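PDB 6R5W: Gp15 protein from Listeria phage PSA, which serves as the homotrimeric receptor binding protein of the phage, probably recognising the Listeria cell surface through the C-terminal part held here. Local coordinates for residues T66-F71 against T104-T109; Q75-R80 against G94-G99; A126-T131 against V155-G160. All blocks are in the same frame, centred on the assembly; numbering follows the deposited sequence.

Contact 1 of 3, residues T66-F71 against T104-T109; sequences TPKNGF and TGICAT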
ATOM      1  N   THR A  66      -2.050  27.959   1.829  1.00 41.15           N
ATOM      2  CA  THR A  66      -2.383  29.375   1.688  1.00 39.63           C
ATOM      3  C   THR A  66      -1.469  30.055   0.658  1.00 41.93           C
ATOM      4  O   THR A  66      -0.241  29.977   0.781  1.00 45.94           O
ATOM      5  CB  THR A  66      -2.223  30.073   3.029  1.00 48.72           C
ATOM      6  OG1 THR A  66      -3.080  29.456   3.992  1.00 54.13           O
ATOM      7  CG2 THR A  66      -2.560  31.548   2.873  1.00 55.22           C
ATOM      8  N   PRO A  67      -2.023  30.731  -0.330  1.00 38.15           N
ATOM      9  CA  PRO A  67      -1.180  31.382  -1.341  1.00 41.11           C
ATOM     10  C   PRO A  67      -0.396  32.521  -0.736  1.00 45.62           C
ATOM     11  O   PRO A  67      -0.822  33.147   0.239  1.00 46.67           O
ATOM     12  CB  PRO A  67      -2.169  31.885  -2.400  1.00 37.49           C
ATOM     13  CG  PRO A  67      -3.498  31.776  -1.755  1.00 45.58           C
ATOM     14  CD  PRO A  67      -3.463  30.816  -0.659  1.00 40.85           C
ATOM     15  N   LYS A  68       0.789  32.747  -1.298  1.00 38.61           N
ATOM     16  CA  LYS A  68       1.736  33.716  -0.749  1.00 45.59           C
ATOM     17  C   LYS A  68       2.152  34.703  -1.824  1.00 37.78           C
ATOM     18  O   LYS A  68       1.969  34.496  -3.030  1.00 36.20           O
ATOM     19  CB  LYS A  68       3.031  33.054  -0.205  1.00 40.88           C
ATOM     20  CG  LYS A  68       2.811  32.056   0.892  1.00 43.81           C
ATOM     21  CD  LYS A  68       4.031  31.242   1.184  1.00 44.86           C
ATOM     22  CE  LYS A  68       5.040  31.970   1.996  1.00 54.05           C
ATOM     23  NZ  LYS A  68       5.873  31.011   2.801  1.00 58.99           N
ATOM     24  N   ASN A  69       2.743  35.821  -1.378  1.00 38.80           N
ATOM     25  CA  ASN A  69       3.411  36.760  -2.275  1.00 37.35           C
ATOM     26  C   ASN A  69       2.504  37.291  -3.364  1.00 36.31           C
ATOM     27  O   ASN A  69       2.929  37.482  -4.514  1.00 39.43           O
ATOM     28  CB  ASN A  69       4.650  36.085  -2.885  1.00 38.93           C
ATOM     29  CG  ASN A  69       5.691  35.843  -1.888  1.00 42.27           C
ATOM     30  OD1 ASN A  69       6.082  36.749  -1.147  1.00 46.77           O
ATOM     31  ND2 ASN A  69       6.180  34.613  -1.825  1.00 41.17           N
ATOM     32  N   GLY A  70       1.236  37.535  -3.010  1.00 35.10           N
ATOM     33  CA  GLY A  70       0.318  38.122  -3.928  1.00 38.30           C
ATOM     34  C   GLY A  70      -0.406  37.150  -4.831  1.00 42.59           C
ATOM     35  O   GLY A  70      -1.384  37.547  -5.476  1.00 37.53           O
ATOM     36  N   PHE A  71       0.049  35.903  -4.916  1.00 38.41           N
ATOM     37  CA  PHE A  71      -0.689  34.913  -5.682  1.00 37.78           C
ATOM     38  C   PHE A  71      -2.095  34.722  -5.068  1.00 33.84           C
ATOM     39  O   PHE A  71      -2.297  34.849  -3.841  1.00 33.11           O
ATOM     40  CB  PHE A  71       0.032  33.569  -5.668  1.00 33.30           C
ATOM     41  CG  PHE A  71       1.244  33.486  -6.575  1.00 32.26           C
ATOM     42  CD1 PHE A  71       1.082  33.091  -7.882  1.00 31.75           C
ATOM     43  CD2 PHE A  71       2.485  33.755  -6.101  1.00 34.00           C
ATOM     44  CE1 PHE A  71       2.149  32.960  -8.756  1.00 35.40           C
ATOM     45  CE2 PHE A  71       3.612  33.576  -6.961  1.00 34.99           C
ATOM     46  CZ  PHE A  71       3.435  33.228  -8.256  1.00 33.99           C
ATOM     47  N   THR A 104       5.484  34.964 -10.497  1.00 36.57           N
ATOM     48  CA  THR A 104       6.706  34.192 -10.318  1.00 33.90           C
ATOM     49  C   THR A 104       7.113  34.187  -8.869  1.00 30.89           C
ATOM     50  O   THR A 104       6.601  34.933  -8.037  1.00 34.21           O
ATOM     51  CB  THR A 104       7.852  34.801 -11.139  1.00 38.79           C
ATOM     52  OG1 THR A 104       8.237  36.063 -10.521  1.00 39.14           O
ATOM     53  CG2 THR A 104       7.415  35.059 -12.507  1.00 39.18           C
ATOM     54  N   GLY A 105       8.044  33.293  -8.520  1.00 32.85           N
ATOM     55  CA  GLY A 105       8.422  33.193  -7.136  1.00 32.28           C
ATOM     56  C   GLY A 105       7.607  32.196  -6.355  1.00 34.17           C
ATOM     57  O   GLY A 105       6.900  31.336  -6.922  1.00 33.48           O
ATOM     58  N   ILE A 106       7.715  32.300  -5.032  1.00 33.50           N
ATOM     59  CA  ILE A 106       7.081  31.348  -4.126  1.00 36.01           C
ATOM     60  C   ILE A 106       5.590  31.642  -3.997  1.00 39.91           C
ATOM     61  O   ILE A 106       5.185  32.693  -3.487  1.00 41.26           O
ATOM     62  CB  ILE A 106       7.748  31.355  -2.751  1.00 36.60           C
ATOM     63  CG1 ILE A 106       9.210  30.803  -2.875  1.00 36.62           C
ATOM     64  CG2 ILE A 106       6.994  30.479  -1.770  1.00 39.64           C
ATOM     65  CD1 ILE A 106      10.063  30.991  -1.610  1.00 39.74           C
ATOM     66  N   CYS A 107       4.767  30.722  -4.461  1.00 35.00           N
ATOM     67  CA  CYS A 107       3.302  30.894  -4.430  1.00 34.45           C
ATOM     68  C   CYS A 107       2.641  30.211  -3.239  1.00 34.91           C
ATOM     69  O   CYS A 107       1.503  30.530  -2.922  1.00 34.64           O
ATOM     70  CB  CYS A 107       2.710  30.391  -5.736  1.00 31.25           C
ATOM     71  SG  CYS A 107       2.848  28.537  -5.994  1.00 33.49           S
ATOM     72  N   ALA A 108       3.333  29.319  -2.545  1.00 32.35           N
ATOM     73  CA  ALA A 108       2.837  28.560  -1.421  1.00 36.33           C
ATOM     74  C   ALA A 108       3.977  27.749  -0.859  1.00 33.80           C
ATOM     75  O   ALA A 108       4.981  27.504  -1.550  1.00 33.96           O
ATOM     76  CB  ALA A 108       1.696  27.591  -1.839  1.00 37.99           C
ATOM     77  N   THR A 109       3.829  27.378   0.406  1.00 29.28           N
ATOM     78  CA  THR A 109       4.783  26.577   1.167  1.00 31.75           C
ATOM     79  C   THR A 109       4.053  25.485   1.922  1.00 35.06           C
ATOM     80  O   THR A 109       3.050  25.754   2.567  1.00 37.80           O
ATOM     81  CB  THR A 109       5.575  27.444   2.215  1.00 39.10           C
ATOM     82  OG1 THR A 109       6.211  28.533   1.531  1.00 37.24           O
ATOM     83  CG2 THR A 109       6.586  26.617   2.918  1.00 38.23           C
TER
HETATM   84  O   HOH W   1       1.581  28.512   2.040  1.00 39.52           O
HETATM   85  O   HOH W   2       4.867  37.271  -6.692  1.00 37.62           O
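Lys-68 lies across the strand 105-109 from Cys-107 to Thr-109. Its backbone N donates to Cys-107 O at 2.8 Å. From there CB rests near Ile-106 O, CG reaches the backbone of Ala-108, and CD passes Ala-108 CA at 3.9 Å. A bend at the third torsion (chi3 78°) turns CE from the line of the chain, and NZ ends 2.8 Å from Thr-109 OG1, to which it donates. That hydroxyl is also hydrogen-bonded to Asp-146 OD1, so it is gripped from both residues.

Asn-69 grips the strand one residue earlier. ND2 donates to Ile-106 O at 2.7 Å in a nearly straight bond, lying in the carbonyl plane on a lone pair. Phe-71 closes the type I' turn that begins at Lys-68, its N bonded to Lys-68 O: Cys-107 CB sits over the centre of its ring face, 3.4 Å from the centroid, a CH-pi contact, while Thr-104 O lies at the ring edge, 3.5 Å from CE2. Two waters bridge the ends, one from Thr-66 O to Thr-109 N, the other from Asn-69 O to Thr-104 O.

The loop between strands 61-65 and 72-84 thus lies against strand 105-109, an outermost strand of its sheet within this chain; beside it Phe-71 packs on Ile-149 of strand 146-152 and Val-96 of strand 87-97.

Contact 2 of 3, residues Q75-R80 against G94-G99; sequences QPLIAR and GIVGKG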
ATOM      1  N   GLN A  75      -7.844  27.832  -7.756  1.00 44.39           N
ATOM      2  CA  GLN A  75      -8.523  26.669  -7.185  1.00 56.32           C
ATOM      3  C   GLN A  75      -7.903  26.394  -5.822  1.00 47.78           C
ATOM      4  O   GLN A  75      -6.697  26.606  -5.665  1.00 44.69           O
ATOM      5  CB  GLN A  75      -8.379  25.445  -8.100  1.00 53.10           C
ATOM      6  CG  GLN A  75      -9.022  25.620  -9.479  1.00 57.78           C
ATOM      7  CD  GLN A  75     -10.527  25.834  -9.397  1.00 63.35           C
ATOM      8  OE1 GLN A  75     -11.238  25.095  -8.704  1.00 59.75           O
ATOM      9  NE2 GLN A  75     -11.019  26.861 -10.109  1.00 62.67           N
ATOM     10  N   PRO A  76      -8.682  25.924  -4.830  1.00 51.27           N
ATOM     11  CA  PRO A  76      -8.093  25.663  -3.498  1.00 43.54           C
ATOM     12  C   PRO A  76      -6.820  24.850  -3.622  1.00 39.67           C
ATOM     13  O   PRO A  76      -6.711  23.920  -4.429  1.00 43.00           O
ATOM     14  CB  PRO A  76      -9.183  24.894  -2.740  1.00 53.10           C
ATOM     15  CG  PRO A  76     -10.498  25.347  -3.412  1.00 54.66           C
ATOM     16  CD  PRO A  76     -10.113  25.516  -4.894  1.00 55.38           C
ATOM     17  N   LEU A  77      -5.801  25.288  -2.901  1.00 36.97           N
ATOM     18  CA  LEU A  77      -4.490  24.627  -2.920  1.00 36.07           C
ATOM     19  C   LEU A  77      -4.516  23.562  -1.851  1.00 37.23           C
ATOM     20  O   LEU A  77      -4.639  23.877  -0.674  1.00 34.73           O
ATOM     21  CB  LEU A  77      -3.369  25.638  -2.680  1.00 36.45           C
ATOM     22  CG  LEU A  77      -3.486  26.810  -3.634  1.00 32.98           C
ATOM     23  CD1 LEU A  77      -2.253  27.803  -3.393  1.00 43.40           C
ATOM     24  CD2 LEU A  77      -3.494  26.487  -5.070  1.00 36.25           C
ATOM     25  N   ILE A  78      -4.478  22.290  -2.269  1.00 32.78           N
ATOM     26  CA  ILE A  78      -4.584  21.174  -1.342  1.00 31.41           C
ATOM     27  C   ILE A  78      -3.441  20.207  -1.585  1.00 33.18           C
ATOM     28  O   ILE A  78      -3.170  19.823  -2.721  1.00 36.81           O
ATOM     29  CB  ILE A  78      -5.962  20.474  -1.463  1.00 37.08           C
ATOM     30  CG1 ILE A  78      -7.053  21.515  -1.140  1.00 42.62           C
ATOM     31  CG2 ILE A  78      -6.025  19.288  -0.517  1.00 37.31           C
ATOM     32  CD1 ILE A  78      -8.461  21.078  -1.467  1.00 46.80           C
ATOM     33  N   ALA A  79      -2.774  19.840  -0.537  1.00 29.38           N
ATOM     34  CA  ALA A  79      -1.799  18.753  -0.572  1.00 33.00           C
ATOM     35  C   ALA A  79      -2.393  17.511   0.068  1.00 32.58           C
ATOM     36  O   ALA A  79      -2.729  17.501   1.259  1.00 33.84           O
ATOM     37  CB  ALA A  79      -0.504  19.164   0.141  1.00 32.94           C
ATOM     38  N   ARG A  80      -2.474  16.437  -0.707  1.00 27.58           N
ATOM     39  CA  ARG A  80      -2.956  15.165  -0.193  1.00 26.79           C
ATOM     40  C   ARG A  80      -1.776  14.242  -0.025  1.00 29.25           C
ATOM     41  O   ARG A  80      -0.818  14.304  -0.810  1.00 33.49           O
ATOM     42  CB  ARG A  80      -3.963  14.545  -1.142  1.00 27.25           C
ATOM     43  CG  ARG A  80      -5.184  15.441  -1.297  1.00 29.49           C
ATOM     44  CD  ARG A  80      -6.268  14.857  -2.206  1.00 31.11           C
ATOM     45  NE  ARG A  80      -7.436  15.809  -2.282  1.00 30.60           N
ATOM     46  CZ  ARG A  80      -7.584  16.748  -3.207  1.00 32.26           C
ATOM     47  NH1 ARG A  80      -6.671  16.961  -4.176  1.00 32.54           N
ATOM     48  NH2 ARG A  80      -8.657  17.508  -3.218  1.00 35.83           N
ATOM     49  N   GLY A  94      -4.180  22.083  -7.335  1.00 29.56           N
ATOM     50  CA  GLY A  94      -4.661  23.431  -7.395  1.00 29.80           C
ATOM     51  C   GLY A  94      -4.024  24.249  -8.500  1.00 27.59           C
ATOM     52  O   GLY A  94      -3.196  23.769  -9.270  1.00 30.39           O
ATOM     53  N   ILE A  95      -4.511  25.507  -8.618  1.00 29.34           N
ATOM     54  CA  ILE A  95      -4.112  26.416  -9.670  1.00 29.16           C
ATOM     55  C   ILE A  95      -3.921  27.779  -9.037  1.00 34.45           C
ATOM     56  O   ILE A  95      -4.779  28.228  -8.265  1.00 33.54           O
ATOM     57  CB  ILE A  95      -5.149  26.497 -10.787  1.00 34.03           C
ATOM     58  CG1 ILE A  95      -5.388  25.107 -11.430  1.00 31.95           C
ATOM     59  CG2 ILE A  95      -4.748  27.516 -11.907  1.00 31.65           C
ATOM     60  CD1 ILE A  95      -6.537  25.119 -12.452  1.00 35.33           C
ATOM     61  N   VAL A  96      -2.771  28.427  -9.302  1.00 36.35           N
ATOM     62  CA  VAL A  96      -2.506  29.758  -8.728  1.00 34.64           C
ATOM     63  C   VAL A  96      -2.639  30.789  -9.850  1.00 29.98           C
ATOM     64  O   VAL A  96      -2.274  30.530 -11.018  1.00 32.56           O
ATOM     65  CB  VAL A  96      -1.131  29.860  -8.037  1.00 32.05           C
ATOM     66  CG1 VAL A  96      -1.090  28.937  -6.866  1.00 32.17           C
ATOM     67  CG2 VAL A  96      -0.008  29.528  -9.062  1.00 32.13           C
ATOM     68  N   GLY A  97      -3.123  31.977  -9.473  1.00 32.36           N
ATOM     69  CA  GLY A  97      -3.237  33.129 -10.345  1.00 34.05           C
ATOM     70  C   GLY A  97      -2.285  34.265  -9.921  1.00 26.80           C
ATOM     71  O   GLY A  97      -1.909  34.354  -8.739  1.00 30.29           O
ATOM     72  N   LYS A  98      -1.972  35.125 -10.882  1.00 35.87           N
ATOM     73  CA  LYS A  98      -1.011  36.214 -10.668  1.00 33.45           C
ATOM     74  C   LYS A  98      -1.428  37.102  -9.516  1.00 37.72           C
ATOM     75  O   LYS A  98      -0.605  37.462  -8.663  1.00 35.91           O
ATOM     76  CB  LYS A  98      -0.896  37.009 -11.938  1.00 35.34           C
ATOM     77  CG  LYS A  98       0.212  38.118 -11.889  1.00 37.67           C
ATOM     78  CD  LYS A  98       0.035  38.964 -13.092  1.00 36.94           C
ATOM     79  CE  LYS A  98       1.328  39.804 -13.290  1.00 46.00           C
ATOM     80  NZ  LYS A  98       1.205  40.601 -14.538  1.00 47.92           N
ATOM     81  N   GLY A  99      -2.734  37.389  -9.404  1.00 39.41           N
ATOM     82  CA  GLY A  99      -3.160  38.221  -8.280  1.00 38.96           C
ATOM     83  C   GLY A  99      -2.457  39.578  -8.386  1.00 34.96           C
ATOM     84  O   GLY A  99      -2.378  40.189  -9.460  1.00 38.51           O
TER
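Leu-77 turns CG anti to its own carbonyl carbon (chi1 -52°) and then sets CD1 anti to CA (chi2 -177°), which brings the branched end to Val-96 and Ile-95. CD1 meets Val-96 CG1 at 3.8 Å, the two side chains crossing at about a right angle, while CD2 lies over the backbone of Ile-95, 3.8 Å from its N. That N is buried by the contact and has no hydrogen-bond partner in the model; the methyl CD2 is what it meets.

Gln-75 packs differently. Its aliphatic part runs side by side with Ile-95, pointing the same way, and CG touches Ile-95 CD1 at 3.9 Å. The chain then bends at the second torsion, and the amide end leads away from strand 87-97 to the second subunit, where OE1 bonds to Ser-119 of that chain and the side chain packs on its Trp-120.

Between the backbones, Gln-75 N donates to Ile-95 O at 3.1 Å in a nearly straight bond. Gly-94 brings its CA within 3.6 Å of Pro-76 O; a CB there would run into Pro-76 O and Leu-77 CD2, and glycine allows the approach. Outside the pair, Gly-94 N is held by Asp-162, and Leu-77 also packs on Leu-65 and Leu-161.

Segments 76-80 and 94-97, whose directions lie 136° apart, belong to the two arms of the beta hairpin 72-84 and 87-97, the inner strands of an antiparallel four-stranded sheet. At Gln-75 the chain turns a corner, and this corner faces the second subunit of the trimer.

Contact 3 of 3, residues A126-T131 against V155-G160; sequences AAQQST and VDVNTG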
ATOM      1  N   ALA A 126       5.205  22.083 -15.439  1.00 29.11           N
ATOM      2  CA  ALA A 126       3.796  22.284 -15.074  1.00 26.25           C
ATOM      3  C   ALA A 126       3.072  22.938 -16.258  1.00 27.70           C
ATOM      4  O   ALA A 126       3.645  23.738 -17.053  1.00 28.77           O
ATOM      5  CB  ALA A 126       3.637  23.153 -13.862  1.00 27.84           C
ATOM      6  N   ALA A 127       1.797  22.613 -16.402  1.00 26.42           N
ATOM      7  CA  ALA A 127       1.000  23.320 -17.383  1.00 26.95           C
ATOM      8  C   ALA A 127       0.540  24.673 -16.851  1.00 28.25           C
ATOM      9  O   ALA A 127       0.260  24.842 -15.669  1.00 29.26           O
ATOM     10  CB  ALA A 127      -0.247  22.492 -17.798  1.00 29.00           C
ATOM     11  N   GLN A 128       0.379  25.630 -17.767  1.00 27.51           N
ATOM     12  CA  GLN A 128      -0.414  26.809 -17.473  1.00 27.97           C
ATOM     13  C   GLN A 128      -1.800  26.611 -18.097  1.00 28.75           C
ATOM     14  O   GLN A 128      -2.015  25.752 -18.967  1.00 32.42           O
ATOM     15  CB  GLN A 128       0.241  28.098 -18.005  1.00 31.43           C
ATOM     16  CG  GLN A 128       1.581  28.373 -17.386  1.00 30.35           C
ATOM     17  CD  GLN A 128       2.033  29.867 -17.658  1.00 28.79           C
ATOM     18  OE1 GLN A 128       2.571  30.161 -18.746  1.00 30.75           O
ATOM     19  NE2 GLN A 128       1.755  30.726 -16.734  1.00 29.22           N
ATOM     20  N   GLN A 129      -2.720  27.430 -17.630  1.00 32.12           N
ATOM     21  CA  GLN A 129      -4.124  27.362 -18.025  1.00 32.85           C
ATOM     22  C   GLN A 129      -4.361  28.053 -19.358  1.00 32.78           C
ATOM     23  O   GLN A 129      -4.931  29.137 -19.438  1.00 38.65           O
ATOM     24  CB  GLN A 129      -4.910  27.954 -16.890  1.00 30.46           C
ATOM     25  CG  GLN A 129      -6.482  27.850 -17.074  1.00 33.90           C
ATOM     26  CD  GLN A 129      -7.247  28.456 -15.953  1.00 34.40           C
ATOM     27  OE1 GLN A 129      -6.885  28.389 -14.796  1.00 33.75           O
ATOM     28  NE2 GLN A 129      -8.311  29.188 -16.319  1.00 37.87           N
ATOM     29  N   SER A 130      -3.893  27.410 -20.427  1.00 33.23           N
ATOM     30  CA  SER A 130      -3.846  28.054 -21.723  1.00 35.18           C
ATOM     31  C   SER A 130      -3.847  27.083 -22.878  1.00 39.25           C
ATOM     32  O   SER A 130      -3.263  25.997 -22.816  1.00 37.36           O
ATOM     33  CB  SER A 130      -2.594  28.970 -21.821  1.00 37.57           C
ATOM     34  OG  SER A 130      -2.370  29.419 -23.169  1.00 36.14           O
ATOM     35  N   THR A 131      -4.474  27.513 -23.976  1.00 38.45           N
ATOM     36  CA  THR A 131      -4.462  26.748 -25.204  1.00 34.12           C
ATOM     37  C   THR A 131      -3.179  26.872 -25.976  1.00 37.00           C
ATOM     38  O   THR A 131      -3.001  26.127 -26.930  1.00 38.27           O
ATOM     39  CB  THR A 131      -5.660  27.148 -26.113  1.00 43.70           C
ATOM     40  OG1 THR A 131      -5.555  28.533 -26.448  1.00 38.56           O
ATOM     41  CG2 THR A 131      -6.951  26.907 -25.368  1.00 41.30           C
ATOM     42  N   VAL A 155       3.386  35.522 -17.528  1.00 28.65           N
ATOM     43  CA  VAL A 155       3.083  35.849 -16.141  1.00 28.75           C
ATOM     44  C   VAL A 155       1.605  36.140 -15.894  1.00 31.08           C
ATOM     45  O   VAL A 155       1.186  36.185 -14.733  1.00 33.64           O
ATOM     46  CB  VAL A 155       3.906  37.043 -15.626  1.00 34.91           C
ATOM     47  CG1 VAL A 155       5.408  36.747 -15.797  1.00 34.15           C
ATOM     48  CG2 VAL A 155       3.502  38.311 -16.359  1.00 34.96           C
ATOM     49  N   ASP A 156       0.840  36.352 -16.957  1.00 34.33           N
ATOM     50  CA  ASP A 156      -0.570  36.705 -16.824  1.00 39.39           C
ATOM     51  C   ASP A 156      -1.520  35.512 -16.956  1.00 42.96           C
ATOM     52  O   ASP A 156      -2.733  35.707 -16.928  1.00 39.89           O
ATOM     53  CB  ASP A 156      -0.956  37.719 -17.895  1.00 39.36           C
ATOM     54  CG  ASP A 156      -0.180  38.999 -17.757  1.00 41.30           C
ATOM     55  OD1 ASP A 156      -0.088  39.479 -16.623  1.00 38.70           O
ATOM     56  OD2 ASP A 156       0.375  39.468 -18.768  1.00 50.57           O
ATOM     57  N   VAL A 157      -1.007  34.304 -17.046  1.00 36.61           N
ATOM     58  CA  VAL A 157      -1.817  33.070 -17.212  1.00 32.01           C
ATOM     59  C   VAL A 157      -1.659  32.251 -15.944  1.00 39.21           C
ATOM     60  O   VAL A 157      -0.581  32.239 -15.334  1.00 35.15           O
ATOM     61  CB  VAL A 157      -1.376  32.291 -18.450  1.00 36.67           C
ATOM     62  CG1 VAL A 157      -2.087  30.947 -18.587  1.00 34.19           C
ATOM     63  CG2 VAL A 157      -1.648  33.155 -19.706  1.00 40.60           C
ATOM     64  N   ASN A 158      -2.745  31.620 -15.500  1.00 32.53           N
ATOM     65  CA  ASN A 158      -2.671  30.890 -14.262  1.00 29.56           C
ATOM     66  C   ASN A 158      -1.745  29.679 -14.456  1.00 24.57           C
ATOM     67  O   ASN A 158      -1.542  29.194 -15.579  1.00 31.76           O
ATOM     68  CB  ASN A 158      -4.063  30.369 -13.813  1.00 37.48           C
ATOM     69  CG  ASN A 158      -5.066  31.488 -13.496  1.00 45.56           C
ATOM     70  OD1 ASN A 158      -4.706  32.646 -13.363  1.00 37.20           O
ATOM     71  ND2 ASN A 158      -6.343  31.107 -13.335  1.00 36.18           N
ATOM     72  N   THR A 159      -1.199  29.189 -13.351  1.00 31.15           N
ATOM     73  CA  THR A 159      -0.231  28.093 -13.366  1.00 31.17           C
ATOM     74  C   THR A 159      -0.720  26.920 -12.506  1.00 27.50           C
ATOM     75  O   THR A 159      -1.100  27.090 -11.331  1.00 28.58           O
ATOM     76  CB  THR A 159       1.137  28.604 -12.881  1.00 32.94           C
ATOM     77  OG1 THR A 159       1.616  29.567 -13.843  1.00 32.20           O
ATOM     78  CG2 THR A 159       2.137  27.494 -12.860  1.00 33.09           C
ATOM     79  N   GLY A 160      -0.701  25.708 -13.083  1.00 29.65           N
ATOM     80  CA  GLY A 160      -1.168  24.550 -12.340  1.00 28.13           C
ATOM     81  C   GLY A 160      -0.133  23.921 -11.420  1.00 31.07           C
ATOM     82  O   GLY A 160       1.061  23.930 -11.723  1.00 30.24           O
TER
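Gln-128 and Thr-159 meet where the two backbones are bridged once, and the bonds around them fix the pair. Gly-160 N donates to Ala-127 O at 2.9 Å, and Gln-129 N donates to Asn-158 O at 3.0 Å. Between these two bonds the side chain of Gln-128 leaves with its CB 3.2 Å from Asn-158 O; it stays extended beyond CG, and NE2 donates to Thr-159 OG1 at 3.1 Å, with the hydroxyl tilted from the amide plane.

On Gln-129, CG stands anti to the backbone N (chi1 -175°), and the extended chain runs beside Asn-158, pointing the same way. Asn-158 ND2 donates to Gln-129 OE1 at 3.1 Å. The amide planes stand 83° apart, and ND2 lies above the plane of the Gln-129 side-chain carbonyl. Val-157 CG1 packs on the backbone of Gln-129, 3.5 Å from its O, and on Ser-130 CB at 3.8 Å. Ala-126 CB closes the other end against Gly-160 O.

In the next shell, Ser-154 O accepts from Gln-128 NE2, giving that amide a second partner. An inverse gamma turn centred on Gln-129 bends the chain away from the bridge, with a weak bond from Ser-130 N to Gln-128 O. Beyond it, Ser-130 O is bonded to Asn-138 of the second subunit, and Gln-129 packs on Tyr-140 of the same neighbour.

Strands 122-127 and 159-167 are outermost strands of two different antiparallel sheets in this chain. The single bridge of Gln-128 with Thr-159 joins the two sheets there; Thr-159 also packs on Ile-139 and Ile-149 of the other sheet, consistent with a sandwich-like packing.

In the fold
All three contacts lie in the beta-rich C-terminal head, beyond the long helix 36-57. Contact 2 is the most buried: an apolar hairpin pairing with one bond across it, nested within the loop closed by contact 1. Contacts 1 and 3 are partly buried and rely on several polar bonds, contact 1 with two waters besides, and each joins parts from different sheets. Contacts 1 and 2 meet where Cys-107 SG packs on Val-96 CG1. Strands 87-97 and 159-167 are neighbours, joining contacts 2 and 3, and Lys-98 forms a salt bridge with Asp-156. Contacts 2 and 3 also face the second subunit; contact 1 touches no other chain of the trimer.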